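Long-range contacts in glycosyl hydrolase, BNR repeat (Ralstonia eutropha, PDB 3B7F), which is probably a hydrolase, thought to act on glycosides, and folds as a seven-bladed beta-propeller: residues V184-D188 / A243-L247; D233-V237 / Y248-H252; H58-P64 / H116-P122. One frame throughout, in Å; residues are numbered along the deposited sequence.

Contact 1 (V184-D188 / A243-L247); sequences VDPRD and APDIL. With EDO (1,2-ethanediol), chain K.
Arg-187 is gripped by aspartates from two type I turns of neighbouring blades while a proline ring lies over one face of its guanidinium. Arg-187 NE salt-bridges Asp-185 OD1 and Arg-187 NH2 hydrogen-bonds Asp-185 OD2, both at 3.1 Å. Across the contact, Arg-187 NH1 makes a weak salt-bridge hydrogen bond to Asp-245 OD1 (3.3 Å), and a water spans Arg-187 NH2 (3.2 Å) and Asp-245 OD1 (2.5 Å). Arg-187 runs m, t, m, bringing its NE to 3.3 Å from Pro-244 CG; Pro-186 CG meets Pro-244 CB at 3.9 Å. CA atoms come nearest at Asp-185 and Pro-244, 6.9 Å apart. Each segment holds a type I turn, closed by Asp-188 N to Asp-185 O (3.1 Å) and Ile-246 N to Ala-243 O (2.8 Å). The t rotamer of Asp-185 adds an Asx turn, its OD1 accepting from Arg-187 N at 3.0 Å. Val-184 N donates to O2 of an ethanediol (2.8 Å), probably from crystallisation. The two turns are equivalent connections of adjacent blades, each joining first and second strands. His-191 and Arg-261 hold the OD2 atoms of Asp-185 and Asp-245, and Pro-186 and Arg-187 rest against Gln-239 of strand 234-239.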
ATOM      1  N   VAL A 184       2.477   9.981  -6.159  1.00 30.68           N
ATOM      2  CA  VAL A 184       2.958  11.013  -7.084  1.00 27.85           C
ATOM      3  C   VAL A 184       1.825  11.287  -8.077  1.00 29.26           C
ATOM      4  O   VAL A 184       1.417  10.390  -8.804  1.00 31.26           O
ATOM      5  CB  VAL A 184       4.210  10.539  -7.846  1.00 28.32           C
ATOM      6  CG1 VAL A 184       4.697  11.640  -8.875  1.00 18.49           C
ATOM      7  CG2 VAL A 184       5.302  10.114  -6.850  1.00 19.70           C
ATOM      8  N   ASP A 185       1.324  12.512  -8.114  1.00 29.85           N
ATOM      9  CA  ASP A 185       0.189  12.875  -8.980  1.00 31.70           C
ATOM     10  C   ASP A 185       0.516  12.623 -10.471  1.00 32.92           C
ATOM     11  O   ASP A 185       1.550  13.097 -10.934  1.00 33.09           O
ATOM     12  CB  ASP A 185      -0.183  14.349  -8.740  1.00 30.62           C
ATOM     13  CG  ASP A 185      -1.569  14.719  -9.233  1.00 31.32           C
ATOM     14  OD1 ASP A 185      -1.941  14.389 -10.363  1.00 25.53           O
ATOM     15  OD2 ASP A 185      -2.280  15.402  -8.476  1.00 32.52           O
ATOM     16  N   PRO A 186      -0.343  11.856 -11.207  1.00 34.23           N
ATOM     17  CA  PRO A 186      -0.069  11.624 -12.635  1.00 33.75           C
ATOM     18  C   PRO A 186      -0.040  12.891 -13.494  1.00 34.70           C
ATOM     19  O   PRO A 186       0.585  12.892 -14.548  1.00 36.62           O
ATOM     20  CB  PRO A 186      -1.233  10.723 -13.087  1.00 33.59           C
ATOM     21  CG  PRO A 186      -2.288  10.890 -12.054  1.00 33.81           C
ATOM     22  CD  PRO A 186      -1.574  11.147 -10.781  1.00 34.53           C
ATOM     23  N   ARG A 187      -0.728  13.936 -13.049  1.00 33.98           N
ATOM     24  CA  ARG A 187      -0.767  15.206 -13.735  1.00 33.65           C
ATOM     25  C   ARG A 187       0.391  16.136 -13.403  1.00 35.06           C
ATOM     26  O   ARG A 187       0.596  17.087 -14.142  1.00 36.37           O
ATOM     27  CB  ARG A 187      -2.035  15.949 -13.351  1.00 35.25           C
ATOM     28  CG  ARG A 187      -3.321  15.255 -13.711  1.00 26.44           C
ATOM     29  CD  ARG A 187      -4.457  15.920 -13.019  1.00 26.83           C
ATOM     30  NE  ARG A 187      -4.392  15.758 -11.569  1.00 28.28           N
ATOM     31  CZ  ARG A 187      -5.312  16.194 -10.716  1.00 25.14           C
ATOM     32  NH1 ARG A 187      -6.422  16.790 -11.144  1.00 25.09           N
ATOM     33  NH2 ARG A 187      -5.133  15.997  -9.423  1.00 23.18           N
ATOM     34  N   ASP A 188       1.134  15.889 -12.319  1.00 33.89           N
ATOM     35  CA  ASP A 188       2.178  16.810 -11.891  1.00 33.71           C
ATOM     36  C   ASP A 188       3.159  16.151 -10.922  1.00 33.81           C
ATOM     37  O   ASP A 188       2.768  15.872  -9.793  1.00 35.60           O
ATOM     38  CB  ASP A 188       1.493  18.008 -11.197  1.00 34.91           C
ATOM     39  CG  ASP A 188       2.474  19.069 -10.700  1.00 36.10           C
ATOM     40  OD1 ASP A 188       3.692  18.953 -10.962  1.00 30.08           O
ATOM     41  OD2 ASP A 188       2.007  20.036 -10.046  1.00 38.54           O
ATOM     42  N   ALA A 243      -9.240   9.697 -12.202  1.00 34.55           N
ATOM     43  CA  ALA A 243      -9.790  10.910 -11.592  1.00 31.16           C
ATOM     44  C   ALA A 243      -8.889  11.274 -10.407  1.00 29.82           C
ATOM     45  O   ALA A 243      -9.280  11.098  -9.258  1.00 29.17           O
ATOM     46  CB  ALA A 243     -11.198  10.667 -11.148  1.00 28.03           C
ATOM     47  N   PRO A 244      -7.666  11.795 -10.679  1.00 30.01           N
ATOM     48  CA  PRO A 244      -6.675  12.093  -9.597  1.00 29.40           C
ATOM     49  C   PRO A 244      -7.080  13.114  -8.498  1.00 29.76           C
ATOM     50  O   PRO A 244      -6.379  13.212  -7.487  1.00 29.70           O
ATOM     51  CB  PRO A 244      -5.390  12.465 -10.364  1.00 27.95           C
ATOM     52  CG  PRO A 244      -5.835  12.747 -11.805  1.00 29.64           C
ATOM     53  CD  PRO A 244      -7.145  12.095 -12.032  1.00 28.88           C
ATOM     54  N   ASP A 245      -8.188  13.836  -8.679  1.00 30.07           N
ATOM     55  CA  ASP A 245      -8.775  14.620  -7.577  1.00 30.48           C
ATOM     56  C   ASP A 245      -9.365  13.731  -6.483  1.00 29.38           C
ATOM     57  O   ASP A 245      -9.491  14.176  -5.335  1.00 27.27           O
ATOM     58  CB  ASP A 245      -9.899  15.531  -8.062  1.00 32.80           C
ATOM     59  CG  ASP A 245      -9.399  16.670  -8.935  1.00 36.09           C
ATOM     60  OD1 ASP A 245      -8.411  17.350  -8.564  1.00 31.96           O
ATOM     61  OD2 ASP A 245     -10.034  16.885  -9.982  1.00 31.49           O
ATOM     62  N   ILE A 246      -9.717  12.491  -6.834  1.00 29.51           N
ATOM     63  CA  ILE A 246     -10.331  11.554  -5.885  1.00 30.24           C
ATOM     64  C   ILE A 246      -9.295  10.670  -5.186  1.00 27.23           C
ATOM     65  O   ILE A 246      -8.505   9.977  -5.839  1.00 26.89           O
ATOM     66  CB  ILE A 246     -11.404  10.663  -6.576  1.00 30.36           C
ATOM     67  CG1 ILE A 246     -12.297  11.487  -7.521  1.00 30.02           C
ATOM     68  CG2 ILE A 246     -12.233   9.891  -5.524  1.00 29.89           C
ATOM     69  CD1 ILE A 246     -12.928  12.773  -6.918  1.00 26.66           C
ATOM     70  N   LEU A 247      -9.296  10.734  -3.854  1.00 28.89           N
ATOM     71  CA  LEU A 247      -8.453   9.923  -2.979  1.00 29.92           C
ATOM     72  C   LEU A 247      -9.355   9.070  -2.088  1.00 28.03           C
ATOM     73  O   LEU A 247     -10.445   9.498  -1.701  1.00 26.35           O
ATOM     74  CB  LEU A 247      -7.533  10.774  -2.088  1.00 29.81           C
ATOM     75  CG  LEU A 247      -6.251  11.365  -2.698  1.00 35.04           C
ATOM     76  CD1 LEU A 247      -6.532  12.160  -3.931  1.00 33.24           C
ATOM     77  CD2 LEU A 247      -5.546  12.234  -1.665  1.00 33.99           C
TER
HETATM   78  C1  EDO K 403       0.219   5.779  -7.372  1.00 41.12           C
HETATM   79  O1  EDO K 403      -0.771   6.616  -6.721  1.00 40.33           O
HETATM   80  C2  EDO K 403       1.651   6.175  -6.976  1.00 36.77           C
HETATM   81  O2  EDO K 403       1.970   7.531  -7.359  1.00 33.66           O
HETATM   82  O   HOH W   1      -6.511  17.608  -6.985  1.00 31.59           O

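Contact 2 (D233-V237 / Y248-H252); sequences DPHCV and YQQNH
Strands 234-237 and 248-251 run antiparallel, with axes 4.5 Å apart at 154°. Pro-234 pairs with Asn-251 (CA-CA 4.0 Å) and Val-237 with Gln-249 (CA-CA 4.3 Å), both non-hydrogen-bonded; Cys-236 and Gln-250 form the hydrogen-bonded pair (CA-CA 5.3 Å), in which Gln-250 N gives to Cys-236 O at 2.9 Å. Gln-250 O accepts twice, from His-235 N at 2.8 Å and Cys-236 N at 3.1 Å: a classic beta bulge, with His-235 bent to phi/psi -99/-45 and the register slipping by one. At the open end His-252 N donates to Asp-233 O (2.9 Å). Strand 234-239 is the innermost of its propeller blade and 246-251 the second, so strand 234-239 lines the centre and 246-251 backs it. At the open end the two histidine rings meet: His-235 NE2 (chi1 m) shares a hydrogen bond with His-252 ND1 (chi1 t) at 3.2 Å and gives a weak one to Asp-233 OD2 at 3.3 Å, while His-235 ND1 is bonded to Gly-280 O. Asp-233 OD1 is hydrogen-bonded to Ser-197 OG, and OD2 also to Trp-304 NE1. On the Pro-234 and Val-237 face, Asn-251 ND2 donates to Gln-249 OE1 (2.9 Å), and a water links Asp-233 N (2.8 Å) to Asn-251 OD1 (2.7 Å). Gln-250 NE2 serves both Asn-251 O (3.0 Å) and Asp-278 O.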
ATOM      1  N   ASP A 233      -4.113   8.026  12.028  1.00 27.45           N
ATOM      2  CA  ASP A 233      -3.521   6.741  11.629  1.00 26.71           C
ATOM      3  C   ASP A 233      -4.140   6.163  10.338  1.00 27.56           C
ATOM      4  O   ASP A 233      -4.908   5.189  10.379  1.00 26.59           O
ATOM      5  CB  ASP A 233      -3.590   5.728  12.794  1.00 28.43           C
ATOM      6  CG  ASP A 233      -2.821   4.434  12.514  1.00 25.63           C
ATOM      7  OD1 ASP A 233      -1.932   4.420  11.635  1.00 28.14           O
ATOM      8  OD2 ASP A 233      -3.114   3.407  13.182  1.00 34.77           O
ATOM      9  N   PRO A 234      -3.818   6.788   9.176  1.00 27.59           N
ATOM     10  CA  PRO A 234      -4.205   6.188   7.920  1.00 27.09           C
ATOM     11  C   PRO A 234      -3.407   4.926   7.749  1.00 25.34           C
ATOM     12  O   PRO A 234      -2.243   4.891   8.177  1.00 24.06           O
ATOM     13  CB  PRO A 234      -3.751   7.203   6.874  1.00 26.59           C
ATOM     14  CG  PRO A 234      -2.646   7.941   7.510  1.00 26.42           C
ATOM     15  CD  PRO A 234      -3.116   8.061   8.948  1.00 26.30           C
ATOM     16  N   HIS A 235      -4.045   3.903   7.177  1.00 24.08           N
ATOM     17  CA  HIS A 235      -3.395   2.632   6.881  1.00 26.34           C
ATOM     18  C   HIS A 235      -2.961   2.516   5.415  1.00 26.29           C
ATOM     19  O   HIS A 235      -1.873   2.065   5.124  1.00 24.89           O
ATOM     20  CB  HIS A 235      -4.284   1.439   7.256  1.00 25.82           C
ATOM     21  CG  HIS A 235      -4.500   1.287   8.732  1.00 26.90           C
ATOM     22  ND1 HIS A 235      -5.504   0.507   9.258  1.00 27.48           N
ATOM     23  CD2 HIS A 235      -3.864   1.846   9.791  1.00 23.07           C
ATOM     24  CE1 HIS A 235      -5.463   0.569  10.578  1.00 25.81           C
ATOM     25  NE2 HIS A 235      -4.473   1.368  10.927  1.00 25.53           N
ATOM     26  N   CYS A 236      -3.837   2.902   4.503  1.00 27.30           N
ATOM     27  CA  CYS A 236      -3.558   2.802   3.099  1.00 26.15           C
ATOM     28  C   CYS A 236      -4.309   3.910   2.409  1.00 26.01           C
ATOM     29  O   CYS A 236      -5.491   4.051   2.652  1.00 25.32           O
ATOM     30  CB  CYS A 236      -4.020   1.440   2.601  1.00 26.87           C
ATOM     31  SG  CYS A 236      -3.462   1.063   0.923  1.00 27.40           S
ATOM     32  N   VAL A 237      -3.605   4.725   1.623  1.00 26.70           N
ATOM     33  CA  VAL A 237      -4.192   5.828   0.867  1.00 25.54           C
ATOM     34  C   VAL A 237      -3.909   5.561  -0.629  1.00 27.54           C
ATOM     35  O   VAL A 237      -2.824   5.087  -0.971  1.00 28.15           O
ATOM     36  CB  VAL A 237      -3.650   7.248   1.308  1.00 26.98           C
ATOM     37  CG1 VAL A 237      -4.607   8.359   0.860  1.00 27.35           C
ATOM     38  CG2 VAL A 237      -3.448   7.363   2.810  1.00 27.29           C
ATOM     39  N   TYR A 248      -8.923   7.844  -1.823  1.00 24.36           N
ATOM     40  CA  TYR A 248      -9.619   6.957  -0.889  1.00 24.85           C
ATOM     41  C   TYR A 248      -8.621   6.521   0.158  1.00 24.65           C
ATOM     42  O   TYR A 248      -7.421   6.456  -0.111  1.00 24.03           O
ATOM     43  CB  TYR A 248     -10.226   5.744  -1.571  1.00 23.87           C
ATOM     44  CG  TYR A 248     -11.431   6.022  -2.471  1.00 22.69           C
ATOM     45  CD1 TYR A 248     -11.260   6.321  -3.817  1.00 18.40           C
ATOM     46  CD2 TYR A 248     -12.740   5.905  -1.987  1.00 16.32           C
ATOM     47  CE1 TYR A 248     -12.353   6.526  -4.652  1.00 24.68           C
ATOM     48  CE2 TYR A 248     -13.838   6.088  -2.822  1.00 21.15           C
ATOM     49  CZ  TYR A 248     -13.633   6.412  -4.157  1.00 24.58           C
ATOM     50  OH  TYR A 248     -14.696   6.622  -5.014  1.00 28.85           O
ATOM     51  N   GLN A 249      -9.088   6.312   1.387  1.00 26.63           N
ATOM     52  CA  GLN A 249      -8.202   5.726   2.386  1.00 25.48           C
ATOM     53  C   GLN A 249      -8.911   4.761   3.318  1.00 22.22           C
ATOM     54  O   GLN A 249     -10.097   4.922   3.609  1.00 22.42           O
ATOM     55  CB  GLN A 249      -7.439   6.789   3.218  1.00 24.39           C
ATOM     56  CG  GLN A 249      -8.292   7.685   4.115  1.00 27.13           C
ATOM     57  CD  GLN A 249      -7.513   8.295   5.250  1.00 28.14           C
ATOM     58  OE1 GLN A 249      -6.953   7.574   6.059  1.00 28.24           O
ATOM     59  NE2 GLN A 249      -7.504   9.630   5.343  1.00 30.19           N
ATOM     60  N   GLN A 250      -8.165   3.740   3.745  1.00 23.92           N
ATOM     61  CA  GLN A 250      -8.557   2.852   4.830  1.00 21.97           C
ATOM     62  C   GLN A 250      -7.741   3.405   5.995  1.00 22.55           C
ATOM     63  O   GLN A 250      -6.525   3.464   5.929  1.00 22.43           O
ATOM     64  CB  GLN A 250      -8.186   1.391   4.576  1.00 21.89           C
ATOM     65  CG  GLN A 250      -8.475   0.491   5.750  1.00 21.91           C
ATOM     66  CD  GLN A 250      -9.958   0.362   6.138  1.00 23.36           C
ATOM     67  OE1 GLN A 250     -10.667  -0.491   5.598  1.00 24.99           O
ATOM     68  NE2 GLN A 250     -10.398   1.135   7.145  1.00 21.04           N
ATOM     69  N   ASN A 251      -8.433   3.843   7.039  1.00 25.82           N
ATOM     70  CA  ASN A 251      -7.840   4.433   8.221  1.00 25.98           C
ATOM     71  C   ASN A 251      -8.155   3.512   9.395  1.00 26.43           C
ATOM     72  O   ASN A 251      -9.080   2.674   9.338  1.00 23.68           O
ATOM     73  CB  ASN A 251      -8.461   5.837   8.405  1.00 26.49           C
ATOM     74  CG  ASN A 251      -7.738   6.735   9.423  1.00 26.64           C
ATOM     75  OD1 ASN A 251      -7.989   6.637  10.619  1.00 24.67           O
ATOM     76  ND2 ASN A 251      -6.946   7.703   8.928  1.00 23.13           N
ATOM     77  N   HIS A 252      -7.392   3.681  10.468  1.00 27.15           N
ATOM     78  CA  HIS A 252      -7.704   3.001  11.744  1.00 28.05           C
ATOM     79  C   HIS A 252      -9.129   3.372  12.235  1.00 25.32           C
ATOM     80  O   HIS A 252      -9.748   2.609  12.974  1.00 23.36           O
ATOM     81  CB  HIS A 252      -6.677   3.379  12.815  1.00 26.28           C
ATOM     82  CG  HIS A 252      -6.559   2.379  13.908  1.00 27.17           C
ATOM     83  ND1 HIS A 252      -5.545   1.448  13.941  1.00 32.30           N
ATOM     84  CD2 HIS A 252      -7.338   2.135  14.987  1.00 36.40           C
ATOM     85  CE1 HIS A 252      -5.695   0.686  15.006  1.00 35.84           C
ATOM     86  NE2 HIS A 252      -6.777   1.074  15.653  1.00 30.67           N
TER
HETATM   87  O   HOH W   2      -6.915   8.411  12.291  1.00 25.75           O

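Contact 3 (H58-P64 / H116-P122); sequences HHIVQDP and HVFWLTP
Val-61, Leu-120 and Pro-122 make the apolar centre between the innermost strands of two successive blades of the beta-propeller. Val-61 CG2 lies 4.1 Å from Leu-120 CB and 3.6 Å from Leu-120 O, and Val-61 CG1 is 4.3 Å from Pro-122 CD; Trp-131 of strand 131-136, next to strand 116-122 in its blade, also touches Val-61 and Pro-122. Strands 58-62 and 116-122 run nearly parallel, at 26° with axes 5.9 Å apart, too far for backbone pairing, so side chains fill the gap. CA neighbours are His-58 and Phe-118 (5.7 Å), His-59 and Trp-119 (6.1 Å), Val-61 and Leu-120 (6.8 Å), Asp-63 and Pro-122 (6.0 Å). Toward the C-terminal end of both segments, Pro-64 CD packs on Pro-122 CG at 3.6 Å. At the other end the His-58 ring (chi1 m) lies in an offset stack with His-116 (chi1 p), centroids 4.2 Å apart and planes at 10°, and is also stacked with Tyr-386. Phe-118, at phi/psi -96/-40, and Trp-119 form a classic bulge against strand 131-136. Trp-119 offers the face of its five-membered ring to the edge of His-59 (centroids 5.0 Å apart, planes at 51°). With chi1 t, the His-59 ring reaches across the gap, and its ND1 accepts a hydrogen bond from Leu-120 N at 3.0 Å, with an angle of 154°.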
ATOM      1  N   HIS A  58       9.628  -6.463   2.489  1.00 27.05           N
ATOM      2  CA  HIS A  58       8.518  -5.562   2.761  1.00 29.95           C
ATOM      3  C   HIS A  58       7.648  -5.114   1.602  1.00 27.71           C
ATOM      4  O   HIS A  58       6.469  -4.843   1.810  1.00 30.71           O
ATOM      5  CB  HIS A  58       9.042  -4.336   3.518  1.00 30.69           C
ATOM      6  CG  HIS A  58       9.320  -4.642   4.946  1.00 38.25           C
ATOM      7  ND1 HIS A  58       8.312  -4.679   5.888  1.00 41.75           N
ATOM      8  CD2 HIS A  58      10.459  -5.009   5.580  1.00 36.64           C
ATOM      9  CE1 HIS A  58       8.832  -5.026   7.053  1.00 44.78           C
ATOM     10  NE2 HIS A  58      10.130  -5.235   6.892  1.00 32.52           N
ATOM     11  N   HIS A  59       8.212  -5.003   0.414  1.00 27.19           N
ATOM     12  CA  HIS A  59       7.481  -4.494  -0.727  1.00 27.21           C
ATOM     13  C   HIS A  59       8.245  -4.808  -2.013  1.00 27.07           C
ATOM     14  O   HIS A  59       9.461  -4.673  -2.045  1.00 26.56           O
ATOM     15  CB  HIS A  59       7.318  -2.986  -0.558  1.00 26.82           C
ATOM     16  CG  HIS A  59       6.135  -2.386  -1.262  1.00 29.98           C
ATOM     17  ND1 HIS A  59       6.046  -1.037  -1.489  1.00 24.65           N
ATOM     18  CD2 HIS A  59       5.002  -2.926  -1.776  1.00 25.35           C
ATOM     19  CE1 HIS A  59       4.898  -0.766  -2.088  1.00 34.17           C
ATOM     20  NE2 HIS A  59       4.238  -1.894  -2.248  1.00 28.67           N
ATOM     21  N   ILE A  60       7.528  -5.257  -3.044  1.00 25.36           N
ATOM     22  CA  ILE A  60       8.133  -5.557  -4.341  1.00 25.65           C
ATOM     23  C   ILE A  60       7.245  -4.812  -5.326  1.00 26.71           C
ATOM     24  O   ILE A  60       6.030  -5.054  -5.360  1.00 28.05           O
ATOM     25  CB  ILE A  60       8.210  -7.084  -4.697  1.00 24.80           C
ATOM     26  CG1 ILE A  60       8.649  -7.949  -3.503  1.00 23.12           C
ATOM     27  CG2 ILE A  60       9.172  -7.284  -5.877  1.00 21.15           C
ATOM     28  CD1 ILE A  60       8.477  -9.420  -3.733  1.00 20.48           C
ATOM     29  N   VAL A  61       7.832  -3.878  -6.073  1.00 27.31           N
ATOM     30  CA  VAL A  61       7.083  -3.049  -7.007  1.00 28.04           C
ATOM     31  C   VAL A  61       7.760  -3.027  -8.373  1.00 28.47           C
ATOM     32  O   VAL A  61       8.970  -2.894  -8.462  1.00 30.75           O
ATOM     33  CB  VAL A  61       6.962  -1.616  -6.490  1.00 27.02           C
ATOM     34  CG1 VAL A  61       6.109  -0.779  -7.453  1.00 24.20           C
ATOM     35  CG2 VAL A  61       6.393  -1.595  -5.061  1.00 24.89           C
ATOM     36  N   GLN A  62       6.960  -3.168  -9.424  1.00 28.93           N
ATOM     37  CA  GLN A  62       7.414  -3.052 -10.804  1.00 26.46           C
ATOM     38  C   GLN A  62       7.307  -1.590 -11.222  1.00 28.65           C
ATOM     39  O   GLN A  62       6.351  -0.910 -10.827  1.00 27.49           O
ATOM     40  CB  GLN A  62       6.513  -3.843 -11.721  1.00 26.95           C
ATOM     41  CG  GLN A  62       6.876  -3.762 -13.195  1.00 25.24           C
ATOM     42  CD  GLN A  62       5.992  -4.626 -14.014  1.00 26.84           C
ATOM     43  OE1 GLN A  62       4.773  -4.478 -14.000  1.00 26.51           O
ATOM     44  NE2 GLN A  62       6.589  -5.558 -14.725  1.00 25.80           N
ATOM     45  N   ASP A  63       8.265  -1.127 -12.029  1.00 27.63           N
ATOM     46  CA  ASP A  63       8.220   0.207 -12.602  1.00 29.20           C
ATOM     47  C   ASP A  63       7.233   0.111 -13.783  1.00 28.16           C
ATOM     48  O   ASP A  63       7.530  -0.575 -14.764  1.00 25.57           O
ATOM     49  CB  ASP A  63       9.613   0.632 -13.088  1.00 29.25           C
ATOM     50  CG  ASP A  63       9.715   2.109 -13.406  1.00 31.33           C
ATOM     51  OD1 ASP A  63       8.682   2.757 -13.627  1.00 32.85           O
ATOM     52  OD2 ASP A  63      10.856   2.629 -13.419  1.00 26.70           O
ATOM     53  N   PRO A  64       6.067   0.788 -13.701  1.00 29.99           N
ATOM     54  CA  PRO A  64       5.136   0.714 -14.826  1.00 32.53           C
ATOM     55  C   PRO A  64       5.630   1.517 -16.041  1.00 34.17           C
ATOM     56  O   PRO A  64       5.126   1.307 -17.133  1.00 34.72           O
ATOM     57  CB  PRO A  64       3.825   1.293 -14.259  1.00 32.13           C
ATOM     58  CG  PRO A  64       4.233   2.186 -13.208  1.00 33.06           C
ATOM     59  CD  PRO A  64       5.548   1.675 -12.642  1.00 32.33           C
ATOM     60  N   HIS A 116      13.644  -0.183   8.624  1.00 35.27           N
ATOM     61  CA  HIS A 116      13.388  -0.834   7.341  1.00 32.69           C
ATOM     62  C   HIS A 116      12.727   0.102   6.342  1.00 31.16           C
ATOM     63  O   HIS A 116      12.083   1.075   6.719  1.00 30.81           O
ATOM     64  CB  HIS A 116      12.561  -2.129   7.527  1.00 35.66           C
ATOM     65  CG  HIS A 116      11.215  -1.936   8.155  1.00 30.14           C
ATOM     66  ND1 HIS A 116      11.013  -1.985   9.515  1.00 34.75           N
ATOM     67  CD2 HIS A 116       9.997  -1.747   7.603  1.00 29.45           C
ATOM     68  CE1 HIS A 116       9.733  -1.797   9.777  1.00 40.28           C
ATOM     69  NE2 HIS A 116       9.094  -1.645   8.630  1.00 34.97           N
ATOM     70  N   VAL A 117      12.946  -0.184   5.059  1.00 31.87           N
ATOM     71  CA  VAL A 117      12.273   0.508   3.972  1.00 28.94           C
ATOM     72  C   VAL A 117      10.946  -0.212   3.901  1.00 27.81           C
ATOM     73  O   VAL A 117      10.902  -1.428   3.685  1.00 28.97           O
ATOM     74  CB  VAL A 117      13.020   0.407   2.652  1.00 29.82           C
ATOM     75  CG1 VAL A 117      12.241   1.137   1.530  1.00 26.67           C
ATOM     76  CG2 VAL A 117      14.431   0.969   2.810  1.00 29.09           C
ATOM     77  N   PHE A 118       9.861   0.523   4.092  1.00 27.08           N
ATOM     78  CA  PHE A 118       8.534  -0.071   4.135  1.00 27.16           C
ATOM     79  C   PHE A 118       7.765  -0.015   2.809  1.00 29.16           C
ATOM     80  O   PHE A 118       7.093  -0.977   2.447  1.00 29.36           O
ATOM     81  CB  PHE A 118       7.717   0.629   5.216  1.00 28.30           C
ATOM     82  CG  PHE A 118       6.356   0.055   5.393  1.00 28.22           C
ATOM     83  CD1 PHE A 118       6.198  -1.140   6.060  1.00 29.69           C
ATOM     84  CD2 PHE A 118       5.238   0.699   4.907  1.00 26.47           C
ATOM     85  CE1 PHE A 118       4.940  -1.701   6.220  1.00 26.20           C
ATOM     86  CE2 PHE A 118       3.974   0.136   5.060  1.00 30.15           C
ATOM     87  CZ  PHE A 118       3.829  -1.056   5.708  1.00 28.00           C
ATOM     88  N   TRP A 119       7.871   1.106   2.102  1.00 29.20           N
ATOM     89  CA  TRP A 119       7.086   1.371   0.901  1.00 28.68           C
ATOM     90  C   TRP A 119       7.915   1.960  -0.211  1.00 26.86           C
ATOM     91  O   TRP A 119       8.704   2.832   0.049  1.00 24.50           O
ATOM     92  CB  TRP A 119       6.049   2.417   1.280  1.00 28.31           C
ATOM     93  CG  TRP A 119       4.997   2.654   0.278  1.00 25.88           C
ATOM     94  CD1 TRP A 119       5.081   3.367  -0.881  1.00 22.64           C
ATOM     95  CD2 TRP A 119       3.647   2.226   0.392  1.00 29.38           C
ATOM     96  NE1 TRP A 119       3.861   3.369  -1.520  1.00 27.42           N
ATOM     97  CE2 TRP A 119       2.961   2.690  -0.745  1.00 26.50           C
ATOM     98  CE3 TRP A 119       2.952   1.489   1.349  1.00 27.62           C
ATOM     99  CZ2 TRP A 119       1.620   2.438  -0.955  1.00 26.84           C
ATOM    100  CZ3 TRP A 119       1.613   1.267   1.155  1.00 32.18           C
ATOM    101  CH2 TRP A 119       0.959   1.734   0.004  1.00 29.48           C
ATOM    102  N   LEU A 120       7.637   1.558  -1.450  1.00 28.40           N
ATOM    103  CA  LEU A 120       8.330   2.013  -2.654  1.00 28.56           C
ATOM    104  C   LEU A 120       7.285   2.512  -3.649  1.00 28.61           C
ATOM    105  O   LEU A 120       6.292   1.823  -3.908  1.00 28.63           O
ATOM    106  CB  LEU A 120       9.126   0.864  -3.283  1.00 27.61           C
ATOM    107  CG  LEU A 120      10.361   0.311  -2.557  1.00 31.44           C
ATOM    108  CD1 LEU A 120      10.753  -1.025  -3.185  1.00 28.49           C
ATOM    109  CD2 LEU A 120      11.506   1.324  -2.576  1.00 30.36           C
ATOM    110  N   THR A 121       7.517   3.694  -4.210  1.00 30.13           N
ATOM    111  CA  THR A 121       6.620   4.317  -5.205  1.00 30.26           C
ATOM    112  C   THR A 121       7.428   4.758  -6.416  1.00 31.64           C
ATOM    113  O   THR A 121       8.407   5.476  -6.244  1.00 31.45           O
ATOM    114  CB  THR A 121       5.920   5.553  -4.626  1.00 29.77           C
ATOM    115  OG1 THR A 121       5.075   5.130  -3.570  1.00 27.32           O
ATOM    116  CG2 THR A 121       5.071   6.233  -5.641  1.00 27.40           C
ATOM    117  N   PRO A 122       7.023   4.340  -7.633  1.00 30.89           N
ATOM    118  CA  PRO A 122       7.736   4.821  -8.780  1.00 31.10           C
ATOM    119  C   PRO A 122       7.235   6.231  -9.111  1.00 31.65           C
ATOM    120  O   PRO A 122       6.050   6.560  -8.926  1.00 30.80           O
ATOM    121  CB  PRO A 122       7.379   3.805  -9.878  1.00 32.05           C
ATOM    122  CG  PRO A 122       6.183   3.108  -9.416  1.00 30.01           C
ATOM    123  CD  PRO A 122       5.894   3.479  -8.026  1.00 29.59           C
TER

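Contacts 2 and 3 are buried, whereas contact 1 lies at the surface, its centre about 16 Å from the centre of the chain. Contact 2 joins strands within one blade, so backbone hydrogen bonds carry it; contacts 1 and 3 cross between blades and depend on side chains, charged and water-linked in the surface turns of contact 1, aromatic and apolar between the inner strands of contact 3. Contacts 1 and 2 share strand 246-251, segment 248-252 following directly on 243-247, though their centres are about 17 Å apart. Contact 3 touches contact 1 where Val-184 CG2 packs on Thr-121 CG2 at 4.1 Å, but does not touch contact 2.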